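Local coordinates for putative polyphosphate kinase 2 family protein (Arthrobacter aurescens, PDB 3RHF) that probably transfers phosphate between polyphosphate and nucleotides, as a kinase of the polyphosphate kinase 2 family, at residues Asp114-Lys117 with Leu122-Ile125; Val146-Val151 with Leu215-Tyr220; Thr180-Met185 with Leu262-Gly267. All blocks are in the same frame, centred on the assembly; numbering follows the deposited sequence.

Interaction 1. Residues Asp114-Lys117 with Leu122-Ile125; sequences DEEK and LWRI
E116 and R124 carry the charged part of this contact. R124 NH1 donates to E116 OE1 at 3.1 Å, and the pair is a salt bridge. The bond is bent, with an N-H...O angle of 139°. NH1 meets the oxygen from above the carboxylate plane, and the carboxylate and guanidinium planes are turned 66° apart. The same NH1 also bonds to the backbone O of K110, so two acceptors share it. The aliphatic part of R124 adds to the contact: its CD lies 3.6 Å from E116 CD. R124 CG sits between its backbone N and carbonyl carbon (chi1 66°), and the extended chain beyond it runs across the glutamate. Replacing E116 with alanine would remove the carboxylate, and R124 NH1 is likely to be left with the K110 carbonyl but no charged mate, and the arginine's CD uncovered.

The remaining contacts involve the six-membered ring of W123. E116 CG comes to the ring edge, 4.1 Å from CZ3. E115 reaches the far corner, with OE2 3.7 Å from W123 CH2. H119 stacks on the same indole.

The segments belong to two short helices, 114-117 and 123-126. These helices, joined by a short loop, lie in the connection between parallel strands 104-108 and 135-139 of the P-loop NTPase-type fold.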
ATOM      1  N   ASP A 114       9.585  24.707  -0.359  1.00 40.20           N
ATOM      2  CA  ASP A 114      10.334  25.864   0.182  1.00 42.41           C
ATOM      3  C   ASP A 114      10.726  25.597   1.660  1.00 40.96           C
ATOM      4  O   ASP A 114      11.904  25.680   2.008  1.00 39.90           O
ATOM      5  CB  ASP A 114       9.537  27.190   0.023  1.00 44.81           C
ATOM      6  CG  ASP A 114       9.495  27.725  -1.471  1.00 49.76           C
ATOM      7  OD1 ASP A 114      10.475  27.556  -2.267  1.00 54.97           O
ATOM      8  OD2 ASP A 114       8.461  28.359  -1.821  1.00 55.87           O
ATOM      9  N   GLU A 115       9.762  25.191   2.494  1.00 39.66           N
ATOM     10  CA  GLU A 115      10.112  24.681   3.836  1.00 38.84           C
ATOM     11  C   GLU A 115      11.292  23.694   3.753  1.00 37.39           C
ATOM     12  O   GLU A 115      12.339  23.893   4.388  1.00 37.39           O
ATOM     13  CB  GLU A 115       8.922  24.030   4.531  1.00 38.65           C
ATOM     14  CG  GLU A 115       9.208  23.716   6.007  1.00 41.60           C
ATOM     15  CD  GLU A 115       8.108  22.908   6.706  1.00 46.70           C
ATOM     16  OE1 GLU A 115       7.374  22.158   6.034  1.00 49.98           O
ATOM     17  OE2 GLU A 115       8.001  22.990   7.948  1.00 50.58           O
ATOM     18  N   GLU A 116      11.165  22.666   2.931  1.00 35.66           N
ATOM     19  CA  GLU A 116      12.252  21.700   2.820  1.00 34.83           C
ATOM     20  C   GLU A 116      13.565  22.305   2.321  1.00 34.61           C
ATOM     21  O   GLU A 116      14.634  21.947   2.824  1.00 33.14           O
ATOM     22  CB  GLU A 116      11.835  20.481   1.998  1.00 34.25           C
ATOM     23  CG  GLU A 116      10.670  19.703   2.637  1.00 35.02           C
ATOM     24  CD  GLU A 116      10.053  18.617   1.724  1.00 34.67           C
ATOM     25  OE1 GLU A 116      10.333  18.555   0.517  1.00 34.10           O
ATOM     26  OE2 GLU A 116       9.262  17.813   2.226  1.00 33.14           O
ATOM     27  N   LYS A 117      13.511  23.234   1.366  1.00 35.48           N
ATOM     28  CA  LYS A 117      14.760  23.792   0.826  1.00 36.65           C
ATOM     29  C   LYS A 117      15.492  24.624   1.910  1.00 36.81           C
ATOM     30  O   LYS A 117      16.709  24.882   1.826  1.00 37.60           O
ATOM     31  CB  LYS A 117      14.523  24.659  -0.432  1.00 38.14           C
ATOM     32  CG  LYS A 117      14.054  23.898  -1.707  1.00 41.05           C
ATOM     33  CD  LYS A 117      14.407  24.541  -3.077  1.00 45.72           C
ATOM     34  CE  LYS A 117      13.314  25.538  -3.658  1.00 49.66           C
ATOM     35  NZ  LYS A 117      11.868  25.004  -3.867  1.00 51.42           N
ATOM     36  N   LEU A 122      18.992  16.360   4.597  1.00 26.55           N
ATOM     37  CA  LEU A 122      18.474  15.211   5.359  1.00 25.10           C
ATOM     38  C   LEU A 122      17.254  15.443   6.255  1.00 24.37           C
ATOM     39  O   LEU A 122      16.672  14.483   6.753  1.00 24.83           O
ATOM     40  CB  LEU A 122      19.573  14.598   6.205  1.00 24.13           C
ATOM     41  CG  LEU A 122      20.731  14.074   5.370  1.00 23.97           C
ATOM     42  CD1 LEU A 122      21.806  13.621   6.356  1.00 22.20           C
ATOM     43  CD2 LEU A 122      20.284  12.940   4.410  1.00 21.68           C
ATOM     44  N   TRP A 123      16.845  16.671   6.474  1.00 23.76           N
ATOM     45  CA  TRP A 123      15.778  16.890   7.429  1.00 23.79           C
ATOM     46  C   TRP A 123      14.530  16.164   6.933  1.00 24.69           C
ATOM     47  O   TRP A 123      13.922  15.401   7.668  1.00 25.40           O
ATOM     48  CB  TRP A 123      15.531  18.374   7.612  1.00 23.95           C
ATOM     49  CG  TRP A 123      14.368  18.771   8.476  1.00 23.55           C
ATOM     50  CD1 TRP A 123      14.346  18.819   9.841  1.00 24.81           C
ATOM     51  CD2 TRP A 123      13.090  19.250   8.041  1.00 22.09           C
ATOM     52  NE1 TRP A 123      13.099  19.243  10.280  1.00 24.13           N
ATOM     53  CE2 TRP A 123      12.324  19.518   9.192  1.00 22.10           C
ATOM     54  CE3 TRP A 123      12.511  19.448   6.791  1.00 24.40           C
ATOM     55  CZ2 TRP A 123      11.043  20.018   9.131  1.00 22.80           C
ATOM     56  CZ3 TRP A 123      11.219  19.934   6.724  1.00 23.69           C
ATOM     57  CH2 TRP A 123      10.494  20.206   7.889  1.00 24.73           C
ATOM     58  N   ARG A 124      14.170  16.340   5.660  1.00 24.56           N
ATOM     59  CA  ARG A 124      12.934  15.730   5.161  1.00 23.73           C
ATOM     60  C   ARG A 124      12.996  14.222   5.085  1.00 22.42           C
ATOM     61  O   ARG A 124      11.973  13.564   5.150  1.00 21.09           O
ATOM     62  CB  ARG A 124      12.547  16.313   3.817  1.00 23.92           C
ATOM     63  CG  ARG A 124      13.517  16.001   2.689  1.00 25.38           C
ATOM     64  CD  ARG A 124      12.966  16.552   1.420  1.00 25.11           C
ATOM     65  NE  ARG A 124      13.628  16.083   0.218  1.00 24.55           N
ATOM     66  CZ  ARG A 124      13.013  16.005  -0.970  1.00 28.05           C
ATOM     67  NH1 ARG A 124      11.705  16.335  -1.126  1.00 27.58           N
ATOM     68  NH2 ARG A 124      13.685  15.552  -2.011  1.00 25.84           N
ATOM     69  N   ILE A 125      14.202  13.687   4.997  1.00 22.36           N
ATOM     70  CA  ILE A 125      14.386  12.278   4.895  1.00 22.69           C
ATOM     71  C   ILE A 125      14.245  11.594   6.247  1.00 23.55           C
ATOM     72  O   ILE A 125      13.560  10.547   6.349  1.00 23.83           O
ATOM     73  CB  ILE A 125      15.755  11.908   4.316  1.00 23.15           C
ATOM     74  CG1 ILE A 125      16.113  12.731   3.063  1.00 23.08           C
ATOM     75  CG2 ILE A 125      15.735  10.403   3.934  1.00 21.63           C
ATOM     76  CD1 ILE A 125      15.159  12.499   1.859  1.00 20.64           C
TER

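Interaction 2. Residues Val146-Val151 with Leu215-Tyr220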
ATOM      1  N   VAL A 146      22.776  14.232  -4.162  1.00 34.16           N
ATOM      2  CA  VAL A 146      24.093  14.139  -4.796  1.00 33.79           C
ATOM      3  C   VAL A 146      24.080  13.620  -6.244  1.00 34.31           C
ATOM      4  O   VAL A 146      25.128  13.208  -6.755  1.00 34.11           O
ATOM      5  CB  VAL A 146      25.049  13.273  -3.985  1.00 32.94           C
ATOM      6  CG1 VAL A 146      25.228  13.886  -2.642  1.00 34.81           C
ATOM      7  CG2 VAL A 146      24.568  11.823  -3.908  1.00 30.26           C
ATOM      8  N   LEU A 147      22.915  13.629  -6.887  1.00 35.11           N
ATOM      9  CA  LEU A 147      22.799  13.166  -8.279  1.00 36.82           C
ATOM     10  C   LEU A 147      22.347  14.323  -9.176  1.00 39.11           C
ATOM     11  O   LEU A 147      23.126  14.867  -9.906  1.00 39.38           O
ATOM     12  CB  LEU A 147      21.833  11.977  -8.420  1.00 35.32           C
ATOM     13  CG  LEU A 147      22.282  10.713  -7.698  1.00 36.25           C
ATOM     14  CD1 LEU A 147      21.124   9.776  -7.482  1.00 32.63           C
ATOM     15  CD2 LEU A 147      23.448  10.035  -8.425  1.00 35.34           C
ATOM     16  N   ILE A 148      21.077  14.689  -9.104  1.00 41.58           N
ATOM     17  CA  ILE A 148      20.552  15.721  -9.934  1.00 44.12           C
ATOM     18  C   ILE A 148      21.391  16.986  -9.651  1.00 45.79           C
ATOM     19  O   ILE A 148      21.890  17.630 -10.567  1.00 46.08           O
ATOM     20  CB  ILE A 148      18.988  15.851  -9.748  1.00 44.64           C
ATOM     21  CG1 ILE A 148      18.372  16.685 -10.883  1.00 49.17           C
ATOM     22  CG2 ILE A 148      18.606  16.479  -8.458  1.00 44.02           C
ATOM     23  CD1 ILE A 148      16.805  16.541 -11.017  1.00 53.16           C
ATOM     24  N   HIS A 149      21.628  17.278  -8.380  1.00 47.19           N
ATOM     25  CA  HIS A 149      22.368  18.479  -7.994  1.00 49.02           C
ATOM     26  C   HIS A 149      23.779  18.466  -8.570  1.00 49.43           C
ATOM     27  O   HIS A 149      24.310  19.492  -8.951  1.00 50.61           O
ATOM     28  CB  HIS A 149      22.435  18.590  -6.469  1.00 49.58           C
ATOM     29  CG  HIS A 149      21.142  18.994  -5.821  1.00 51.56           C
ATOM     30  ND1 HIS A 149      21.036  20.095  -4.992  1.00 55.13           N
ATOM     31  CD2 HIS A 149      19.910  18.436  -5.863  1.00 52.31           C
ATOM     32  CE1 HIS A 149      19.794  20.201  -4.553  1.00 54.89           C
ATOM     33  NE2 HIS A 149      19.088  19.212  -5.074  1.00 55.60           N
ATOM     34  N   ARG A 150      24.395  17.300  -8.644  1.00 49.11           N
ATOM     35  CA  ARG A 150      25.719  17.223  -9.222  1.00 49.31           C
ATOM     36  C   ARG A 150      25.679  17.562 -10.710  1.00 50.66           C
ATOM     37  O   ARG A 150      26.279  18.540 -11.147  1.00 52.15           O
ATOM     38  CB  ARG A 150      26.288  15.842  -9.002  1.00 47.95           C
ATOM     39  CG  ARG A 150      27.684  15.700  -9.519  1.00 46.37           C
ATOM     40  CD  ARG A 150      28.253  14.418  -9.005  1.00 43.13           C
ATOM     41  NE  ARG A 150      29.688  14.333  -9.153  1.00 43.56           N
ATOM     42  CZ  ARG A 150      30.318  14.052 -10.294  1.00 47.48           C
ATOM     43  NH1 ARG A 150      29.649  13.831 -11.449  1.00 47.60           N
ATOM     44  NH2 ARG A 150      31.637  13.963 -10.276  1.00 49.01           N
ATOM     45  N   VAL A 151      24.943  16.753 -11.464  1.00 50.93           N
ATOM     46  CA  VAL A 151      24.753  16.927 -12.889  1.00 51.77           C
ATOM     47  C   VAL A 151      24.576  18.384 -13.286  1.00 53.88           C
ATOM     48  O   VAL A 151      25.244  18.859 -14.198  1.00 54.95           O
ATOM     49  CB  VAL A 151      23.529  16.171 -13.377  1.00 51.03           C
ATOM     50  CG1 VAL A 151      23.304  16.405 -14.890  1.00 51.28           C
ATOM     51  CG2 VAL A 151      23.687  14.699 -13.104  1.00 49.60           C
ATOM     52  N   LEU A 215      12.862  13.470 -21.783  1.00 49.43           N
ATOM     53  CA  LEU A 215      13.630  13.619 -23.005  1.00 49.85           C
ATOM     54  C   LEU A 215      14.771  14.641 -22.758  1.00 51.98           C
ATOM     55  O   LEU A 215      15.936  14.357 -23.056  1.00 51.54           O
ATOM     56  CB  LEU A 215      12.708  14.034 -24.167  1.00 49.84           C
ATOM     57  CG  LEU A 215      13.334  14.324 -25.533  1.00 49.33           C
ATOM     58  CD1 LEU A 215      14.198  13.149 -25.972  1.00 48.01           C
ATOM     59  CD2 LEU A 215      12.274  14.626 -26.559  1.00 47.23           C
ATOM     60  N   ALA A 216      14.422  15.806 -22.189  1.00 53.96           N
ATOM     61  CA  ALA A 216      15.404  16.798 -21.734  1.00 56.19           C
ATOM     62  C   ALA A 216      16.625  16.114 -21.132  1.00 56.29           C
ATOM     63  O   ALA A 216      17.734  16.292 -21.602  1.00 57.73           O
ATOM     64  CB  ALA A 216      14.777  17.762 -20.702  1.00 57.93           C
ATOM     65  N   GLU A 217      16.416  15.288 -20.122  1.00 56.19           N
ATOM     66  CA  GLU A 217      17.527  14.779 -19.329  1.00 57.07           C
ATOM     67  C   GLU A 217      18.340  13.682 -20.012  1.00 54.95           C
ATOM     68  O   GLU A 217      19.419  13.368 -19.529  1.00 56.32           O
ATOM     69  CB  GLU A 217      17.047  14.311 -17.946  1.00 58.37           C
ATOM     70  CG  GLU A 217      16.255  15.375 -17.137  1.00 62.44           C
ATOM     71  CD  GLU A 217      17.078  16.174 -16.102  1.00 68.08           C
ATOM     72  OE1 GLU A 217      18.312  16.336 -16.251  1.00 70.19           O
ATOM     73  OE2 GLU A 217      16.458  16.648 -15.124  1.00 70.78           O
ATOM     74  N   ARG A 218      17.864  13.111 -21.123  1.00 52.27           N
ATOM     75  CA  ARG A 218      18.695  12.164 -21.892  1.00 50.50           C
ATOM     76  C   ARG A 218      19.990  12.843 -22.331  1.00 50.83           C
ATOM     77  O   ARG A 218      21.044  12.218 -22.404  1.00 50.66           O
ATOM     78  CB  ARG A 218      17.984  11.632 -23.146  1.00 49.20           C
ATOM     79  CG  ARG A 218      16.880  10.641 -22.903  1.00 46.73           C
ATOM     80  CD  ARG A 218      16.210  10.161 -24.204  1.00 45.16           C
ATOM     81  NE  ARG A 218      17.132   9.481 -25.132  1.00 45.25           N
ATOM     82  CZ  ARG A 218      17.668   8.273 -24.936  1.00 44.12           C
ATOM     83  NH1 ARG A 218      18.483   7.755 -25.844  1.00 44.01           N
ATOM     84  NH2 ARG A 218      17.397   7.561 -23.844  1.00 43.04           N
ATOM     85  N   ALA A 219      19.894  14.131 -22.633  1.00 51.05           N
ATOM     86  CA  ALA A 219      21.052  14.920 -22.992  1.00 50.93           C
ATOM     87  C   ALA A 219      22.108  14.830 -21.874  1.00 50.55           C
ATOM     88  O   ALA A 219      23.299  14.893 -22.145  1.00 50.60           O
ATOM     89  CB  ALA A 219      20.633  16.365 -23.266  1.00 51.26           C
ATOM     90  N   TYR A 220      21.674  14.619 -20.629  1.00 49.20           N
ATOM     91  CA  TYR A 220      22.599  14.530 -19.523  1.00 48.67           C
ATOM     92  C   TYR A 220      22.894  13.112 -19.057  1.00 46.85           C
ATOM     93  O   TYR A 220      23.499  12.911 -18.001  1.00 46.44           O
ATOM     94  CB  TYR A 220      22.101  15.393 -18.372  1.00 49.18           C
ATOM     95  CG  TYR A 220      22.040  16.868 -18.712  1.00 52.37           C
ATOM     96  CD1 TYR A 220      23.138  17.699 -18.528  1.00 56.46           C
ATOM     97  CD2 TYR A 220      20.880  17.427 -19.226  1.00 55.27           C
ATOM     98  CE1 TYR A 220      23.066  19.073 -18.856  1.00 58.99           C
ATOM     99  CE2 TYR A 220      20.798  18.780 -19.559  1.00 57.32           C
ATOM    100  CZ  TYR A 220      21.888  19.594 -19.374  1.00 58.65           C
ATOM    101  OH  TYR A 220      21.784  20.913 -19.710  1.00 59.56           O
TER
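V151 meets Y220 through a single methyl. V151 CG1 is 3.8 Å from Y220 CB and 3.9 Å from Y220 CD1. It therefore rests where the tyrosine side chain leaves the backbone, and comes to the ring obliquely. The torsion matters here: CG1 is anti to the backbone N of V151 (chi1 178°), on the branch that reaches the tyrosine. Nearby, I148 CD1 lies 4.1 Å from E217 OE2. This is a loose van der Waals approach of a methyl to a carboxylate oxygen. The two side chains cross at about a right angle. The isoleucine is extended, while the glutamate is bent at chi2 (-97°).

A second shell surrounds these groups. The other carboxylate oxygen, E217 OE1, has a weak hydrogen bond with Y224 OH. The Y224 side chain also touches I148 and V151, so it lies against both aliphatic residues that segment 146-151 brings to the contact. H152 packs edge-to-face with the Y220 ring and also touches E217. V151 N makes an i to i-4 helical bond to L147 O at 3.0 Å, and Y220 N closes a tighter turn on E217 O at 2.8 Å.

Further out, R150 makes a salt bridge with D226. R218 bonds to K190 O and Q193 OE1, and also to the backbone O of S289 in the second subunit.

The contact is a surface one, between short helix 148-151 and the end of helix 212-218. Y220 is the N-cap residue of helix 221-235, which lies against both segments. Segment 146-151 also packs on helix 157-176, through V146, H149 and R150.

Interaction 3. Residues Thr180-Met185 with Leu262-Gly267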
ATOM      1  N   THR A 180      17.810  -2.146   9.147  1.00 25.91           N
ATOM      2  CA  THR A 180      18.595  -2.730   8.067  1.00 25.44           C
ATOM      3  C   THR A 180      18.313  -2.004   6.759  1.00 24.82           C
ATOM      4  O   THR A 180      17.164  -1.991   6.278  1.00 23.33           O
ATOM      5  CB  THR A 180      18.317  -4.211   7.880  1.00 25.43           C
ATOM      6  OG1 THR A 180      18.601  -4.898   9.110  1.00 29.73           O
ATOM      7  CG2 THR A 180      19.219  -4.779   6.760  1.00 23.93           C
ATOM      8  N   ILE A 181      19.360  -1.436   6.151  1.00 24.84           N
ATOM      9  CA  ILE A 181      19.163  -0.589   4.968  1.00 24.15           C
ATOM     10  C   ILE A 181      19.497  -1.346   3.732  1.00 23.14           C
ATOM     11  O   ILE A 181      20.631  -1.728   3.542  1.00 22.76           O
ATOM     12  CB  ILE A 181      20.022   0.734   4.999  1.00 25.44           C
ATOM     13  CG1 ILE A 181      19.590   1.617   6.173  1.00 26.70           C
ATOM     14  CG2 ILE A 181      19.951   1.511   3.614  1.00 22.62           C
ATOM     15  CD1 ILE A 181      20.607   2.743   6.521  1.00 27.17           C
ATOM     16  N   VAL A 182      18.504  -1.529   2.874  1.00 22.52           N
ATOM     17  CA  VAL A 182      18.700  -2.170   1.569  1.00 22.20           C
ATOM     18  C   VAL A 182      18.668  -1.148   0.428  1.00 22.60           C
ATOM     19  O   VAL A 182      17.576  -0.658   0.079  1.00 22.90           O
ATOM     20  CB  VAL A 182      17.615  -3.186   1.300  1.00 21.91           C
ATOM     21  CG1 VAL A 182      17.693  -3.629  -0.119  1.00 22.71           C
ATOM     22  CG2 VAL A 182      17.766  -4.383   2.243  1.00 20.43           C
ATOM     23  N   LYS A 183      19.830  -0.846  -0.167  1.00 22.18           N
ATOM     24  CA  LYS A 183      19.909   0.176  -1.208  1.00 23.31           C
ATOM     25  C   LYS A 183      19.981  -0.470  -2.605  1.00 24.11           C
ATOM     26  O   LYS A 183      20.808  -1.348  -2.858  1.00 26.05           O
ATOM     27  CB  LYS A 183      21.112   1.105  -0.995  1.00 23.62           C
ATOM     28  CG  LYS A 183      21.148   1.776   0.374  1.00 25.81           C
ATOM     29  CD  LYS A 183      22.101   3.007   0.445  1.00 31.84           C
ATOM     30  CE  LYS A 183      23.614   2.671   0.316  1.00 32.07           C
ATOM     31  NZ  LYS A 183      24.532   3.453   1.229  1.00 31.82           N
ATOM     32  N   VAL A 184      19.096  -0.054  -3.493  1.00 24.01           N
ATOM     33  CA  VAL A 184      19.003  -0.656  -4.804  1.00 25.24           C
ATOM     34  C   VAL A 184      19.037   0.424  -5.867  1.00 26.49           C
ATOM     35  O   VAL A 184      18.317   1.449  -5.801  1.00 25.37           O
ATOM     36  CB  VAL A 184      17.715  -1.481  -4.942  1.00 24.41           C
ATOM     37  CG1 VAL A 184      17.351  -1.627  -6.384  1.00 24.62           C
ATOM     38  CG2 VAL A 184      17.903  -2.837  -4.269  1.00 24.24           C
HETATM   39  N   MSE A 185      19.893   0.218  -6.859  1.00 28.84           N
HETATM   40  CA  MSE A 185      19.844   1.068  -8.064  1.00 29.44           C
HETATM   41  C   MSE A 185      19.424   0.228  -9.241  1.00 28.94           C
HETATM   42  O   MSE A 185      20.057  -0.768  -9.576  1.00 29.00           O
HETATM   43  CB  MSE A 185      21.162   1.740  -8.322  1.00 30.63           C
HETATM   44  CG  MSE A 185      21.064   2.820  -9.435  1.00 36.05           C
HETATM   45 SE   MSE A 185      22.078   2.279 -11.053  1.00 49.53          SE
HETATM   46  CE  MSE A 185      21.875   3.958 -12.138  1.00 39.99           C
ATOM     47  N   LEU A 262      14.033 -10.254   1.037  1.00 23.84           N
ATOM     48  CA  LEU A 262      13.847 -11.516   1.818  1.00 25.49           C
ATOM     49  C   LEU A 262      15.118 -11.938   2.543  1.00 26.48           C
ATOM     50  O   LEU A 262      15.041 -12.424   3.660  1.00 26.56           O
ATOM     51  CB  LEU A 262      13.354 -12.696   0.951  1.00 25.35           C
ATOM     52  CG  LEU A 262      11.981 -12.449   0.315  1.00 26.27           C
ATOM     53  CD1 LEU A 262      11.793 -13.278  -0.983  1.00 27.43           C
ATOM     54  CD2 LEU A 262      10.830 -12.719   1.265  1.00 22.22           C
ATOM     55  N   ASP A 263      16.266 -11.787   1.865  1.00 27.53           N
ATOM     56  CA  ASP A 263      17.545 -12.184   2.422  1.00 28.44           C
ATOM     57  C   ASP A 263      17.925 -11.227   3.579  1.00 27.55           C
ATOM     58  O   ASP A 263      18.454 -11.667   4.571  1.00 28.45           O
ATOM     59  CB  ASP A 263      18.620 -12.179   1.340  1.00 29.09           C
ATOM     60  CG  ASP A 263      18.447 -13.319   0.265  1.00 33.79           C
ATOM     61  OD1 ASP A 263      17.526 -14.196   0.329  1.00 35.72           O
ATOM     62  OD2 ASP A 263      19.304 -13.342  -0.668  1.00 40.14           O
ATOM     63  N   ALA A 264      17.637  -9.930   3.438  1.00 25.98           N
ATOM     64  CA  ALA A 264      17.824  -8.942   4.518  1.00 25.71           C
ATOM     65  C   ALA A 264      16.925  -9.278   5.738  1.00 25.53           C
ATOM     66  O   ALA A 264      17.380  -9.259   6.874  1.00 25.75           O
ATOM     67  CB  ALA A 264      17.533  -7.535   4.017  1.00 24.21           C
ATOM     68  N   LEU A 265      15.670  -9.607   5.473  1.00 24.86           N
ATOM     69  CA  LEU A 265      14.740  -9.974   6.499  1.00 25.34           C
ATOM     70  C   LEU A 265      15.074 -11.300   7.139  1.00 27.16           C
ATOM     71  O   LEU A 265      14.849 -11.478   8.316  1.00 28.03           O
ATOM     72  CB  LEU A 265      13.354 -10.060   5.919  1.00 24.32           C
ATOM     73  CG  LEU A 265      12.689  -8.750   5.618  1.00 22.63           C
ATOM     74  CD1 LEU A 265      11.533  -8.849   4.735  1.00 19.73           C
ATOM     75  CD2 LEU A 265      12.268  -8.189   6.925  1.00 27.12           C
ATOM     76  N   GLY A 266      15.600 -12.235   6.362  1.00 29.87           N
ATOM     77  CA  GLY A 266      16.013 -13.560   6.869  1.00 31.79           C
ATOM     78  C   GLY A 266      17.244 -13.466   7.757  1.00 33.90           C
ATOM     79  O   GLY A 266      17.491 -14.324   8.593  1.00 35.75           O
ATOM     80  N   GLY A 267      18.015 -12.401   7.570  1.00 34.92           N
ATOM     81  CA  GLY A 267      19.184 -12.140   8.376  1.00 36.29           C
ATOM     82  C   GLY A 267      18.777 -11.564   9.711  1.00 36.94           C
ATOM     83  O   GLY A 267      19.609 -11.397  10.572  1.00 39.71           O
TER
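K183 NZ, on the strand that sets T180 and V182 against A264, is gripped by four groups. E171 OE1 makes a salt bridge with it. Y143 OH and the backbone oxygens of T235 and A240 hydrogen-bond to it. The side chain also makes a cation-pi contact with W242. E171 would probably balance the charge of this buried amine.

The fold is a three-layer alpha/beta/alpha sandwich of the P-loop NTPase clan. Strand 179-187 runs in its parallel sheet beside strand 75-82, with backbone bonds from T180, V182 and V184. Its side chains alternate between the two faces. I181 turns to helix 157-176, against L174 and T175. T180 and V182 turn to helix 250-266, where A264 receives them.

The helix comes within 7.2 Å of the strand, measured from T180 CA to A264 CA. The small alanine side chain fits this closeness. A264 also touches L76 of the neighbouring strand, and next to it L265 packs on L76 and L57. Inside the helix, G266 N bonds to L262 O at 2.8 Å.

The methyl of A264 is met by two others. T180 CG2 stands 4.2 Å from A264 CB. V182 comes nearer: its CG2, anti to the carbonyl carbon of V182, lies 3.6 Å from A264 CB.

The three contacts are separate. Interactions 1 and 2 have centres 21 Å apart, and their nearest atoms are about 7 Å apart. The centre of interaction 3 is 26 Å from the centre of interaction 1 and 28 Å from that of interaction 2. Helix 157-176 connects them: L122 and I125 touch it in interaction 1, V146 in interaction 2 and I181 in interaction 3. Interaction 1 closes before the others open along the chain, while the segments of interactions 2 and 3 alternate. Interaction 3 lies nearest the core, its centre about 8 Å from the centre of the chain. A triethylene glycol, probably from the crystallisation liquor, sits about 4 Å from the A264 side chain.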